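Local coordinates for protein outer membrane porin F (Pseudomonas aeruginosa, PDB 4RLC) that probably lets small solutes across the outer membrane, its N-terminal domain forming an eight-stranded antiparallel beta-barrel, at residues 55-61 / 85-91; 98-104 / 131-137; 22-28 / 143-149. One frame throughout, in Å; residues are numbered along the deposited sequence.

Contact 1: residues 55-61 / 85-91. With C8E ((hydroxyethyloxy)tri(ethyloxy)octane), chain C.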
loop_
_atom_site.group_PDB
_atom_site.type_symbol
_atom_site.label_atom_id
_atom_site.label_comp_id
_atom_site.label_asym_id
_atom_site.label_seq_id
_atom_site.Cartn_x
_atom_site.Cartn_y
_atom_site.Cartn_z
ATOM N N ASP A 55 13.349 -0.619 -11.742
ATOM C CA ASP A 55 12.208 -1.478 -11.533
ATOM C C ASP A 55 11.805 -1.681 -10.091
ATOM O O ASP A 55 10.657 -1.986 -9.837
ATOM C CB ASP A 55 12.476 -2.886 -12.130
ATOM C CG ASP A 55 12.859 -2.874 -13.616
ATOM O OD1 ASP A 55 12.330 -2.026 -14.334
ATOM O OD2 ASP A 55 13.631 -3.806 -14.025
ATOM N N VAL A 56 12.762 -1.516 -9.125
ATOM C CA VAL A 56 12.520 -1.840 -7.746
ATOM C C VAL A 56 12.329 -0.566 -6.937
ATOM O O VAL A 56 13.227 0.316 -6.933
ATOM C CB VAL A 56 13.706 -2.603 -7.166
ATOM C CG1 VAL A 56 13.458 -2.906 -5.693
ATOM C CG2 VAL A 56 13.908 -3.877 -7.961
ATOM N N GLU A 57 11.201 -0.491 -6.240
ATOM C CA GLU A 57 10.883 0.637 -5.421
ATOM C C GLU A 57 10.712 0.143 -3.960
ATOM O O GLU A 57 10.119 -0.944 -3.704
ATOM C CB GLU A 57 9.592 1.246 -5.905
ATOM C CG GLU A 57 9.028 2.414 -5.093
ATOM C CD GLU A 57 7.612 2.838 -5.466
ATOM O OE1 GLU A 57 6.899 2.207 -6.308
ATOM O OE2 GLU A 57 7.168 3.855 -4.805
ATOM N N LEU A 58 11.250 0.915 -3.015
ATOM C CA LEU A 58 10.989 0.716 -1.613
ATOM C C LEU A 58 9.967 1.785 -1.202
ATOM O O LEU A 58 10.118 2.947 -1.573
ATOM C CB LEU A 58 12.279 0.909 -0.806
ATOM C CG LEU A 58 13.388 -0.082 -1.087
ATOM C CD1 LEU A 58 14.470 0.061 -0.022
ATOM C CD2 LEU A 58 12.827 -1.495 -1.123
ATOM N N ALA A 59 8.901 1.400 -0.496
ATOM C CA ALA A 59 7.861 2.385 -0.125
ATOM C C ALA A 59 7.473 2.190 1.312
ATOM O O ALA A 59 7.272 1.054 1.815
ATOM C CB ALA A 59 6.626 2.220 -1.039
ATOM N N LEU A 60 7.307 3.316 1.968
ATOM C CA LEU A 60 6.775 3.440 3.299
ATOM C C LEU A 60 5.363 4.049 3.181
ATOM O O LEU A 60 5.135 5.114 2.564
ATOM C CB LEU A 60 7.728 4.421 4.083
ATOM C CG LEU A 60 7.284 4.746 5.499
ATOM C CD1 LEU A 60 7.339 3.518 6.391
ATOM C CD2 LEU A 60 8.220 5.877 6.065
ATOM N N SER A 61 4.393 3.376 3.774
ATOM C CA SER A 61 2.992 3.757 3.698
ATOM C C SER A 61 2.399 3.913 5.055
ATOM O O SER A 61 2.773 3.216 6.030
ATOM C CB SER A 61 2.192 2.601 2.997
ATOM O OG SER A 61 2.661 2.471 1.726
ATOM N N SER A 85 3.384 0.487 6.783
ATOM C CA SER A 85 3.910 -0.624 6.025
ATOM C C SER A 85 5.182 -0.255 5.275
ATOM O O SER A 85 5.363 0.903 4.867
ATOM C CB SER A 85 2.824 -1.032 5.036
ATOM O OG SER A 85 3.176 -2.167 4.343
ATOM N N LEU A 86 6.088 -1.201 5.173
ATOM C CA LEU A 86 7.281 -1.056 4.357
ATOM C C LEU A 86 7.228 -2.185 3.370
ATOM O O LEU A 86 7.254 -3.402 3.754
ATOM C CB LEU A 86 8.592 -1.150 5.192
ATOM C CG LEU A 86 9.927 -0.875 4.450
ATOM C CD1 LEU A 86 10.022 0.533 3.903
ATOM C CD2 LEU A 86 11.101 -1.053 5.406
ATOM N N ASP A 87 7.268 -1.800 2.089
ATOM C CA ASP A 87 7.097 -2.792 1.006
ATOM C C ASP A 87 8.153 -2.591 -0.064
ATOM O O ASP A 87 8.588 -1.494 -0.347
ATOM C CB ASP A 87 5.705 -2.696 0.369
ATOM C CG ASP A 87 4.600 -3.009 1.361
ATOM O OD1 ASP A 87 4.236 -4.203 1.520
ATOM O OD2 ASP A 87 4.104 -2.027 2.027
ATOM N N ALA A 88 8.571 -3.721 -0.666
ATOM C CA ALA A 88 9.352 -3.717 -1.882
ATOM C C ALA A 88 8.495 -4.032 -3.059
ATOM O O ALA A 88 7.783 -5.084 -3.060
ATOM C CB ALA A 88 10.434 -4.758 -1.764
ATOM N N ILE A 89 8.589 -3.208 -4.105
ATOM C CA ILE A 89 7.698 -3.329 -5.251
ATOM C C ILE A 89 8.532 -3.511 -6.530
ATOM O O ILE A 89 9.490 -2.770 -6.774
ATOM C CB ILE A 89 6.861 -2.051 -5.361
ATOM C CG1 ILE A 89 5.996 -1.907 -4.115
ATOM C CG2 ILE A 89 5.966 -2.167 -6.589
ATOM C CD1 ILE A 89 6.639 -0.992 -3.106
ATOM N N TYR A 90 8.268 -4.598 -7.250
ATOM C CA TYR A 90 8.912 -4.838 -8.489
ATOM C C TYR A 90 7.969 -4.447 -9.614
ATOM O O TYR A 90 6.875 -5.041 -9.716
ATOM C CB TYR A 90 9.292 -6.365 -8.649
ATOM C CG TYR A 90 9.964 -6.576 -10.003
ATOM C CD1 TYR A 90 11.281 -6.199 -10.219
ATOM C CD2 TYR A 90 9.242 -7.020 -11.073
ATOM C CE1 TYR A 90 11.867 -6.341 -11.434
ATOM C CE2 TYR A 90 9.802 -7.152 -12.320
ATOM C CZ TYR A 90 11.114 -6.847 -12.505
ATOM O OH TYR A 90 11.605 -6.979 -13.763
ATOM N N HIS A 91 8.429 -3.603 -10.536
ATOM C CA HIS A 91 7.675 -3.112 -11.659
ATOM C C HIS A 91 8.087 -3.776 -12.915
ATOM O O HIS A 91 9.228 -3.786 -13.327
ATOM C CB HIS A 91 7.808 -1.609 -11.876
ATOM C CG HIS A 91 7.320 -0.780 -10.732
ATOM N ND1 HIS A 91 8.010 -0.625 -9.543
ATOM C CD2 HIS A 91 6.227 0.016 -10.625
ATOM C CE1 HIS A 91 7.377 0.227 -8.755
ATOM N NE2 HIS A 91 6.285 0.620 -9.383
HETATM C C1 C8E C . 3.498 6.791 10.598
HETATM C C2 C8E C . 4.641 6.709 9.616
HETATM C C3 C8E C . 4.495 7.647 8.411
HETATM C C4 C8E C . 4.929 6.892 7.165
HETATM C C5 C8E C . 4.944 7.700 5.874
HETATM C C6 C8E C . 3.707 8.505 5.565
HETATM C C7 C8E C . 3.742 8.902 4.095
HETATM C C8 C8E C . 2.620 9.840 3.661
HETATM O O9 C8E C . 3.092 10.606 2.532
HETATM C C10 C8E C . 2.177 10.903 1.462
HETATM C C11 C8E C . 1.388 12.195 1.695
HETATM O O12 C8E C . 0.682 12.639 0.510
HETATM C C13 C8E C . -0.576 12.005 0.261
HETATM C C14 C8E C . -1.666 12.540 1.185
HETATM O O15 C8E C . -2.453 11.454 1.685
HETATM C C16 C8E C . -3.689 11.824 2.288
HETATM C C17 C8E C . -4.694 10.768 1.907
HETATM O O18 C8E C . -5.664 10.617 2.925
HETATM O O HOH W 1 4.331 0.516 1.804
#
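Ser-85 and Ser-61 exchange backbone N-H...O bonds in both directions, beginning a regular antiparallel pairing of strands 56-66 and 80-91, adjacent staves of an eight-stranded outer-membrane beta-barrel. Inside the barrel, Ser-85 OG donates to Asp-87 OD2 in a bond that appears unusually short, its exact length doubtful. The next residue, Leu-86, faces outward beside Leu-60 and lays its CD1 3.5 Å from Ala-59 O, while Leu-60 CG touches C4 of a detergent octyl tail at 3.6 Å. At Asp-87 the carboxylate returns to the interior, where a water lies 2.6 Å from OD2 and also binds Ser-61 OG; Asn-129 takes the other oxygen, OD1. Ala-88 is outward again, opposite Leu-58. Ile-89 sends CG1 to the side of its own backbone N, and CD1 then leans across to the opposite strand, packing on Ala-59 CB at 3.8 Å. Tyr-90 runs alongside Asp-55, with CE1 3.6 Å from Asp-55 CB, and Val-56 CG2 meets the ring edge. The Asp-55 carboxylate itself is held by Arg-100. His-91 closes the pairing with a two-pronged grip. Because its CG stands beside the backbone N (chi1 -61°), N and ND1 of His-91 both donate to Asp-55 O, approaching from opposite faces of the carbonyl plane. Lys-135 bonds to His-91 NE2 and to Glu-57 OE1, and the Glu-57 carboxylate lies nearly coplanar with the imidazole, the planes 23° apart, its OE1 meeting the ring edge 3.2 Å from His-91 CE1.

Contact 2: residues 98-104 / 131-137. With C8E ((hydroxyethyloxy)tri(ethyloxy)octane), chain B.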
loop_
_atom_site.group_PDB
_atom_site.type_symbol
_atom_site.label_atom_id
_atom_site.label_comp_id
_atom_site.label_asym_id
_atom_site.label_seq_id
_atom_site.Cartn_x
_atom_site.Cartn_y
_atom_site.Cartn_z
ATOM N N GLY A 98 2.969 4.943 -19.787
ATOM C CA GLY A 98 2.367 3.617 -20.118
ATOM C C GLY A 98 2.144 2.808 -18.864
ATOM O O GLY A 98 2.223 3.274 -17.720
ATOM N N LEU A 99 1.949 1.506 -19.063
ATOM C CA LEU A 99 1.478 0.647 -18.005
ATOM C C LEU A 99 2.677 -0.094 -17.405
ATOM O O LEU A 99 3.489 -0.704 -18.148
ATOM C CB LEU A 99 0.480 -0.419 -18.624
ATOM C CG LEU A 99 -0.051 -1.460 -17.656
ATOM C CD1 LEU A 99 -1.034 -0.856 -16.652
ATOM C CD2 LEU A 99 -0.679 -2.650 -18.425
ATOM N N ARG A 100 2.716 -0.119 -16.089
ATOM C CA ARG A 100 3.673 -0.897 -15.312
ATOM C C ARG A 100 2.930 -1.688 -14.328
ATOM O O ARG A 100 2.586 -1.283 -13.196
ATOM C CB ARG A 100 4.745 0.036 -14.594
ATOM C CG ARG A 100 5.538 0.894 -15.532
ATOM C CD ARG A 100 6.829 1.398 -14.845
ATOM N NE ARG A 100 7.815 0.292 -14.944
ATOM C CZ ARG A 100 9.039 0.344 -14.426
ATOM N NH1 ARG A 100 9.869 -0.660 -14.602
ATOM N NH2 ARG A 100 9.447 1.429 -13.765
ATOM N N PRO A 101 2.602 -2.945 -14.710
ATOM C CA PRO A 101 2.138 -3.816 -13.666
ATOM C C PRO A 101 3.208 -4.021 -12.593
ATOM O O PRO A 101 4.405 -3.891 -12.915
ATOM C CB PRO A 101 1.870 -5.129 -14.424
ATOM C CG PRO A 101 1.896 -4.797 -15.902
ATOM C CD PRO A 101 2.861 -3.626 -15.969
ATOM N N TYR A 102 2.804 -4.436 -11.390
ATOM C CA TYR A 102 3.756 -4.719 -10.351
ATOM C C TYR A 102 3.327 -5.832 -9.425
ATOM O O TYR A 102 2.169 -6.201 -9.306
ATOM C CB TYR A 102 4.000 -3.399 -9.527
ATOM C CG TYR A 102 2.825 -2.996 -8.640
ATOM C CD1 TYR A 102 2.633 -3.576 -7.398
ATOM C CD2 TYR A 102 1.835 -2.058 -9.074
ATOM C CE1 TYR A 102 1.522 -3.263 -6.628
ATOM C CE2 TYR A 102 0.750 -1.753 -8.288
ATOM C CZ TYR A 102 0.613 -2.331 -7.075
ATOM O OH TYR A 102 -0.477 -2.092 -6.310
ATOM N N VAL A 103 4.333 -6.355 -8.740
ATOM C CA VAL A 103 4.143 -7.241 -7.590
ATOM C C VAL A 103 4.937 -6.684 -6.383
ATOM O O VAL A 103 5.878 -5.969 -6.545
ATOM C CB VAL A 103 4.580 -8.680 -7.908
ATOM C CG1 VAL A 103 3.705 -9.265 -8.987
ATOM C CG2 VAL A 103 6.045 -8.785 -8.304
ATOM N N SER A 104 4.450 -6.955 -5.180
ATOM C CA SER A 104 5.023 -6.396 -3.992
ATOM C C SER A 104 4.905 -7.337 -2.817
ATOM O O SER A 104 4.091 -8.268 -2.802
ATOM C CB SER A 104 4.389 -5.064 -3.595
ATOM O OG SER A 104 3.100 -5.248 -3.258
ATOM N N GLY A 131 1.216 -8.398 -2.597
ATOM C CA GLY A 131 0.307 -7.711 -3.472
ATOM C C GLY A 131 0.684 -7.694 -4.903
ATOM O O GLY A 131 1.812 -8.035 -5.302
ATOM N N ALA A 132 -0.261 -7.221 -5.701
ATOM C CA ALA A 132 -0.010 -7.009 -7.106
ATOM C C ALA A 132 -0.948 -5.880 -7.606
ATOM O O ALA A 132 -2.004 -5.567 -7.042
ATOM C CB ALA A 132 -0.312 -8.306 -7.922
ATOM N N GLY A 133 -0.588 -5.289 -8.700
ATOM C CA GLY A 133 -1.416 -4.214 -9.223
ATOM C C GLY A 133 -0.977 -3.681 -10.557
ATOM O O GLY A 133 -0.066 -4.204 -11.211
ATOM N N LEU A 134 -1.685 -2.618 -10.967
ATOM C CA LEU A 134 -1.439 -1.965 -12.261
ATOM C C LEU A 134 -1.170 -0.489 -11.952
ATOM O O LEU A 134 -2.002 0.148 -11.281
ATOM C CB LEU A 134 -2.649 -2.072 -13.111
ATOM C CG LEU A 134 -2.969 -3.535 -13.483
ATOM C CD1 LEU A 134 -4.255 -3.551 -14.272
ATOM C CD2 LEU A 134 -1.835 -4.154 -14.249
ATOM N N LYS A 135 -0.060 0.048 -12.438
ATOM C CA LYS A 135 0.207 1.498 -12.322
ATOM C C LYS A 135 0.283 2.021 -13.726
ATOM O O LYS A 135 1.080 1.518 -14.542
ATOM C CB LYS A 135 1.513 1.804 -11.558
ATOM C CG LYS A 135 1.445 1.496 -10.093
ATOM C CD LYS A 135 2.846 1.523 -9.459
ATOM C CE LYS A 135 3.413 2.909 -9.364
ATOM N NZ LYS A 135 4.586 2.850 -8.382
ATOM N N TYR A 136 -0.538 3.014 -14.071
ATOM C CA TYR A 136 -0.527 3.564 -15.385
ATOM C C TYR A 136 -0.043 5.006 -15.266
ATOM O O TYR A 136 -0.734 5.843 -14.766
ATOM C CB TYR A 136 -1.879 3.505 -16.073
ATOM C CG TYR A 136 -1.772 3.647 -17.561
ATOM C CD1 TYR A 136 -1.403 4.817 -18.142
ATOM C CD2 TYR A 136 -1.989 2.579 -18.423
ATOM C CE1 TYR A 136 -1.253 4.981 -19.511
ATOM C CE2 TYR A 136 -1.826 2.737 -19.772
ATOM C CZ TYR A 136 -1.510 3.955 -20.324
ATOM O OH TYR A 136 -1.347 4.070 -21.691
ATOM N N TYR A 137 1.167 5.207 -15.798
ATOM C CA TYR A 137 1.753 6.551 -15.930
ATOM C C TYR A 137 1.155 7.152 -17.198
ATOM O O TYR A 137 1.576 6.891 -18.315
ATOM C CB TYR A 137 3.284 6.480 -16.006
ATOM C CG TYR A 137 3.919 5.966 -14.750
ATOM C CD1 TYR A 137 4.060 4.600 -14.526
ATOM C CD2 TYR A 137 4.441 6.834 -13.755
ATOM C CE1 TYR A 137 4.651 4.117 -13.369
ATOM C CE2 TYR A 137 5.050 6.347 -12.600
ATOM C CZ TYR A 137 5.216 4.990 -12.402
ATOM O OH TYR A 137 5.790 4.467 -11.226
HETATM C C1 C8E B . -6.364 -5.378 -10.080
HETATM C C2 C8E B . -5.211 -5.667 -11.023
HETATM C C3 C8E B . -4.319 -6.839 -10.641
HETATM C C4 C8E B . -3.136 -6.874 -11.587
HETATM C C5 C8E B . -2.209 -8.073 -11.545
HETATM C C6 C8E B . -0.983 -7.788 -12.411
HETATM C C7 C8E B . 0.304 -8.522 -12.023
HETATM C C8 C8E B . 1.415 -8.193 -13.025
HETATM O O9 C8E B . 2.536 -9.093 -12.997
HETATM C C10 C8E B . 3.223 -9.476 -14.221
HETATM C C11 C8E B . 3.180 -8.589 -15.463
HETATM O O12 C8E B . 3.837 -9.392 -16.446
HETATM C C13 C8E B . 4.344 -8.846 -17.660
HETATM C C14 C8E B . 3.321 -8.060 -18.441
HETATM O O15 C8E B . 3.591 -6.713 -18.018
#
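Tyr-102 lies flat over Gly-133 of the partner strand, the arrangement known in beta-sheets as aromatic rescue of glycine. With CG between the backbone N and the carbonyl carbon (chi1 72°), the ring folds across the partner strand on the lumen side, its OH reaching Lys-145 and Ser-147; Gly-133 N sits beneath the ring centre, and Tyr-102 CE2 comes to 3.4 Å from Gly-133 CA. Lys-135 adds its aliphatic stem, CG 3.7 Å from Tyr-102 CD2, before bending at chi3 to carry NZ to Glu-22, Glu-57 and His-91. Farther along this tight inner face, Arg-100 CD packs obliquely 3.8 Å from Tyr-137 CE1; Asp-55 pairs with the guanidinium, and the Tyr-137 hydroxyl probably hydrogen-bonds to Glu-22.

The outer face is looser and apolar. Pro-101 CB meets Leu-134 CD2 at 3.8 Å, but Leu-99 CD1 stays 4.1 Å from Leu-134 CB and Val-103 CG1 4.3 Å from Ala-132 CB. Detergent covers part of this side: Leu-134 CG rests 3.8 Å from octyl C4, and Pro-101 CG touches an ether oxygen, O15. Near the strand ends Tyr-136 turns one ring face to Gly-98.

The two strands, 98-115 and 120-137, form a beta hairpin. Strand 80-91 flanks it through backbone bonds to Val-103, and strand 142-153 flanks its other edge through bonds to Ala-132, Leu-134 and Tyr-136.

Contact 3: residues 22-28 / 143-149. With C8E ((hydroxyethyloxy)tri(ethyloxy)octane), chain E; C8E ((hydroxyethyloxy)tri(ethyloxy)octane), chain F; C8E ((hydroxyethyloxy)tri(ethyloxy)octane), chain C.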
loop_
_atom_site.group_PDB
_atom_site.type_symbol
_atom_site.label_atom_id
_atom_site.label_comp_id
_atom_site.label_asym_id
_atom_site.label_seq_id
_atom_site.Cartn_x
_atom_site.Cartn_y
_atom_site.Cartn_z
ATOM N N GLU A 22 8.405 8.840 -5.448
ATOM C CA GLU A 22 6.983 8.888 -5.682
ATOM C C GLU A 22 6.252 9.196 -4.411
ATOM O O GLU A 22 6.601 8.678 -3.330
ATOM C CB GLU A 22 6.423 7.533 -6.257
ATOM C CG GLU A 22 6.725 7.439 -7.694
ATOM C CD GLU A 22 6.223 6.173 -8.405
ATOM O OE1 GLU A 22 5.681 5.233 -7.786
ATOM O OE2 GLU A 22 6.447 6.200 -9.608
ATOM N N ILE A 23 5.294 10.102 -4.493
ATOM C CA ILE A 23 4.355 10.341 -3.438
ATOM C C ILE A 23 2.985 9.917 -3.927
ATOM O O ILE A 23 2.610 10.230 -5.045
ATOM C CB ILE A 23 4.236 11.838 -3.157
ATOM C CG1 ILE A 23 5.630 12.390 -2.962
ATOM C CG2 ILE A 23 3.342 12.083 -1.969
ATOM C CD1 ILE A 23 6.204 11.944 -1.738
ATOM N N GLU A 24 2.249 9.223 -3.063
ATOM C CA GLU A 24 0.956 8.600 -3.476
ATOM C C GLU A 24 -0.100 8.752 -2.434
ATOM O O GLU A 24 0.226 8.738 -1.203
ATOM C CB GLU A 24 1.208 7.088 -3.720
ATOM C CG GLU A 24 -0.002 6.309 -4.183
ATOM C CD GLU A 24 0.368 4.845 -4.438
ATOM O OE1 GLU A 24 1.495 4.594 -4.888
ATOM O OE2 GLU A 24 -0.475 3.961 -4.166
ATOM N N ALA A 25 -1.382 8.840 -2.840
ATOM C CA ALA A 25 -2.528 8.780 -1.952
ATOM C C ALA A 25 -3.258 7.521 -2.367
ATOM O O ALA A 25 -3.308 7.260 -3.535
ATOM C CB ALA A 25 -3.474 9.957 -2.048
ATOM N N PHE A 26 -3.765 6.793 -1.391
ATOM C CA PHE A 26 -4.541 5.532 -1.682
ATOM C C PHE A 26 -5.776 5.350 -0.848
ATOM O O PHE A 26 -5.915 5.906 0.237
ATOM C CB PHE A 26 -3.609 4.326 -1.550
ATOM C CG PHE A 26 -3.155 4.029 -0.171
ATOM C CD1 PHE A 26 -3.949 3.418 0.746
ATOM C CD2 PHE A 26 -1.849 4.440 0.224
ATOM C CE1 PHE A 26 -3.504 3.156 2.054
ATOM C CE2 PHE A 26 -1.417 4.181 1.503
ATOM C CZ PHE A 26 -2.248 3.596 2.421
ATOM N N GLY A 27 -6.667 4.399 -1.282
ATOM C CA GLY A 27 -7.784 4.091 -0.545
ATOM C C GLY A 27 -8.133 2.641 -0.959
ATOM O O GLY A 27 -8.080 2.302 -2.130
ATOM N N LYS A 28 -8.307 1.813 0.035
ATOM C CA LYS A 28 -8.532 0.324 -0.150
ATOM C C LYS A 28 -9.727 -0.145 0.669
ATOM O O LYS A 28 -10.076 0.422 1.699
ATOM C CB LYS A 28 -7.273 -0.400 0.299
ATOM C CG LYS A 28 -6.019 -0.029 -0.399
ATOM C CD LYS A 28 -4.832 -0.716 0.257
ATOM C CE LYS A 28 -3.528 -0.278 -0.392
ATOM N NZ LYS A 28 -2.387 -1.258 -0.182
ATOM N N PHE A 143 0.615 9.120 -12.162
ATOM C CA PHE A 143 0.031 7.757 -12.349
ATOM C C PHE A 143 -1.242 7.596 -11.569
ATOM O O PHE A 143 -1.489 8.206 -10.572
ATOM C CB PHE A 143 1.066 6.657 -12.046
ATOM C CG PHE A 143 1.448 6.538 -10.604
ATOM C CD1 PHE A 143 0.716 5.779 -9.682
ATOM C CD2 PHE A 143 2.520 7.333 -10.129
ATOM C CE1 PHE A 143 1.134 5.722 -8.341
ATOM C CE2 PHE A 143 2.922 7.240 -8.797
ATOM C CZ PHE A 143 2.217 6.510 -7.913
ATOM N N ALA A 144 -2.083 6.643 -12.045
ATOM C CA ALA A 144 -3.173 6.113 -11.295
ATOM C C ALA A 144 -2.857 4.590 -11.109
ATOM O O ALA A 144 -2.171 3.992 -11.959
ATOM C CB ALA A 144 -4.463 6.309 -12.061
ATOM N N LYS A 145 -3.326 4.045 -10.031
ATOM C CA LYS A 145 -3.007 2.629 -9.655
ATOM C C LYS A 145 -4.262 1.893 -9.225
ATOM O O LYS A 145 -5.141 2.462 -8.577
ATOM C CB LYS A 145 -2.016 2.715 -8.468
ATOM C CG LYS A 145 -1.669 1.475 -7.682
ATOM C CD LYS A 145 -0.578 1.851 -6.682
ATOM C CE LYS A 145 -0.505 1.028 -5.409
ATOM N NZ LYS A 145 0.745 1.442 -4.669
ATOM N N ALA A 146 -4.398 0.603 -9.627
ATOM C CA ALA A 146 -5.412 -0.280 -9.075
ATOM C C ALA A 146 -4.688 -1.469 -8.456
ATOM O O ALA A 146 -3.744 -1.970 -9.080
ATOM C CB ALA A 146 -6.255 -0.872 -10.227
ATOM N N SER A 147 -5.048 -1.858 -7.233
ATOM C CA SER A 147 -4.236 -2.795 -6.449
ATOM C C SER A 147 -5.077 -3.901 -5.807
ATOM O O SER A 147 -6.256 -3.686 -5.485
ATOM C CB SER A 147 -3.538 -1.964 -5.293
ATOM O OG SER A 147 -4.454 -1.300 -4.413
ATOM N N LEU A 148 -4.433 -5.050 -5.573
ATOM C CA LEU A 148 -4.912 -6.128 -4.709
ATOM C C LEU A 148 -3.847 -6.434 -3.695
ATOM O O LEU A 148 -2.680 -6.566 -4.085
ATOM C CB LEU A 148 -5.115 -7.398 -5.555
ATOM C CG LEU A 148 -6.185 -7.312 -6.603
ATOM C CD1 LEU A 148 -6.182 -8.601 -7.426
ATOM C CD2 LEU A 148 -7.567 -7.069 -5.972
ATOM N N ASP A 149 -4.172 -6.445 -2.405
ATOM C CA ASP A 149 -3.184 -6.688 -1.397
ATOM C C ASP A 149 -3.748 -7.721 -0.415
ATOM O O ASP A 149 -4.883 -7.580 -0.012
ATOM C CB ASP A 149 -2.852 -5.398 -0.610
ATOM C CG ASP A 149 -2.177 -4.316 -1.465
ATOM O OD1 ASP A 149 -0.975 -4.492 -1.755
ATOM O OD2 ASP A 149 -2.808 -3.250 -1.820
HETATM O O12 C8E E . -10.736 -1.139 -7.751
HETATM C C13 C8E E . -12.057 -0.942 -7.255
HETATM C C14 C8E E . -12.162 0.252 -6.310
HETATM O O15 C8E E . -11.419 0.026 -5.105
HETATM C C16 C8E E . -12.058 0.459 -3.931
HETATM C C17 C8E E . -11.330 1.633 -3.322
HETATM O O18 C8E E . -12.245 2.234 -2.428
HETATM C C19 C8E E . -11.733 2.635 -1.193
HETATM C C20 C8E E . -12.798 3.309 -0.391
HETATM O O21 C8E E . -14.094 2.754 -0.616
HETATM C C6 C8E F . -0.304 -5.197 -24.232
HETATM C C7 C8E F . -1.731 -4.626 -24.193
HETATM C C8 C8E F . -1.818 -3.195 -23.651
HETATM O O9 C8E F . -3.022 -3.021 -22.885
HETATM C C10 C8E F . -2.984 -1.974 -21.900
HETATM C C11 C8E F . -4.197 -1.077 -22.133
HETATM O O12 C8E F . -4.388 -0.122 -21.091
HETATM C C13 C8E F . -4.711 -0.688 -19.818
HETATM C C14 C8E F . -5.654 0.269 -19.105
HETATM O O15 C8E F . -5.838 -0.177 -17.758
HETATM C C16 C8E F . -4.910 0.360 -16.805
HETATM C C17 C8E F . -5.624 0.679 -15.497
HETATM O O18 C8E F . -4.673 1.163 -14.543
HETATM C C19 C8E F . -5.216 1.447 -13.274
HETATM C C20 C8E F . -5.706 2.855 -13.306
HETATM O O21 C8E F . -7.004 2.947 -12.752
HETATM C C1 C8E C . 3.498 6.791 10.598
HETATM C C2 C8E C . 4.641 6.709 9.616
HETATM C C3 C8E C . 4.495 7.647 8.411
HETATM C C4 C8E C . 4.929 6.892 7.165
HETATM C C5 C8E C . 4.944 7.700 5.874
HETATM C C6 C8E C . 3.707 8.505 5.565
HETATM C C7 C8E C . 3.742 8.902 4.095
HETATM C C8 C8E C . 2.620 9.840 3.661
HETATM O O9 C8E C . 3.092 10.606 2.532
HETATM C C10 C8E C . 2.177 10.903 1.462
HETATM C C11 C8E C . 1.388 12.195 1.695
HETATM O O12 C8E C . 0.682 12.639 0.510
HETATM C C13 C8E C . -0.576 12.005 0.261
HETATM C C14 C8E C . -1.666 12.540 1.185
HETATM O O15 C8E C . -2.453 11.454 1.685
HETATM C C16 C8E C . -3.689 11.824 2.288
HETATM C C17 C8E C . -4.694 10.768 1.907
HETATM O O18 C8E C . -5.664 10.617 2.925
HETATM O O HOH W 2 3.227 2.357 -5.769
#
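The charged interior of an eight-stranded beta-barrel brings together strands that do not pair: 22-28 and 143-149 are separated by strand 164-174, their axes 8.9 Å apart at closest approach, and meet only through side chains pointing into the lumen. At the middle of the contact, Glu-24 and Lys-145 cross at about a right angle. Lys-145 NZ donates to Glu-24 OE2 at 2.8 Å, on the syn lone pair, and more weakly to OE1. A water completes the link, giving a proton to Glu-24 OE1 at 3.0 Å and accepting one from Lys-145 NZ at 2.9 Å, so the ammonium and the carboxylate are tied both directly and through solvent.

Phe-143 wedges between the two glutamates. Its side chain points into the barrel, and a chi1 of 69° sets CG between the backbone N and the carbonyl carbon; Glu-24 OE1 meets the ring edge in its plane, 3.7 Å from CE1, with carboxylate and ring 85° apart. Glu-22 approaches obliquely, its CD 3.5 Å from Phe-143 CE2; its oxygens are taken by Lys-135, Tyr-137 and Asn-174, and Lys-135 also makes a cation-pi contact with the Phe-143 ring. Such a web of paired charges is consistent with a lumen much narrowed by its own side chains. On the outer surface, detergent chains touch Ile-23, Ala-144 and Ala-146 instead.

A second salt bridge lies farther along both strands. Lys-28, extended beyond CG, crosses to Asp-149, and its NZ meets OD2 at 2.6 Å from above the carboxylate plane, 67° out of it.

In the fold
From the N terminus, strand 21-30 supplies the first half of contact 3, whose partner arrives only at 143-149; the long loop so closed contains both other contacts. Contact 1 opens and closes within it, from 55-61 to 85-91, and contact 2 follows in series, from 98-104 to 131-137, without crossing. Backbone bonds between strands 80-91 and 98-115 join contacts 1 and 2 into one curved sheet, and the Asp-55 to Arg-100 salt bridge also crosses between them. Contact 3 works differently, bridging over strand 164-174 on the lumen side. Glu-22 binds Lys-135 and Tyr-137, so the barrel's first strand is tied through its interior to contact 2.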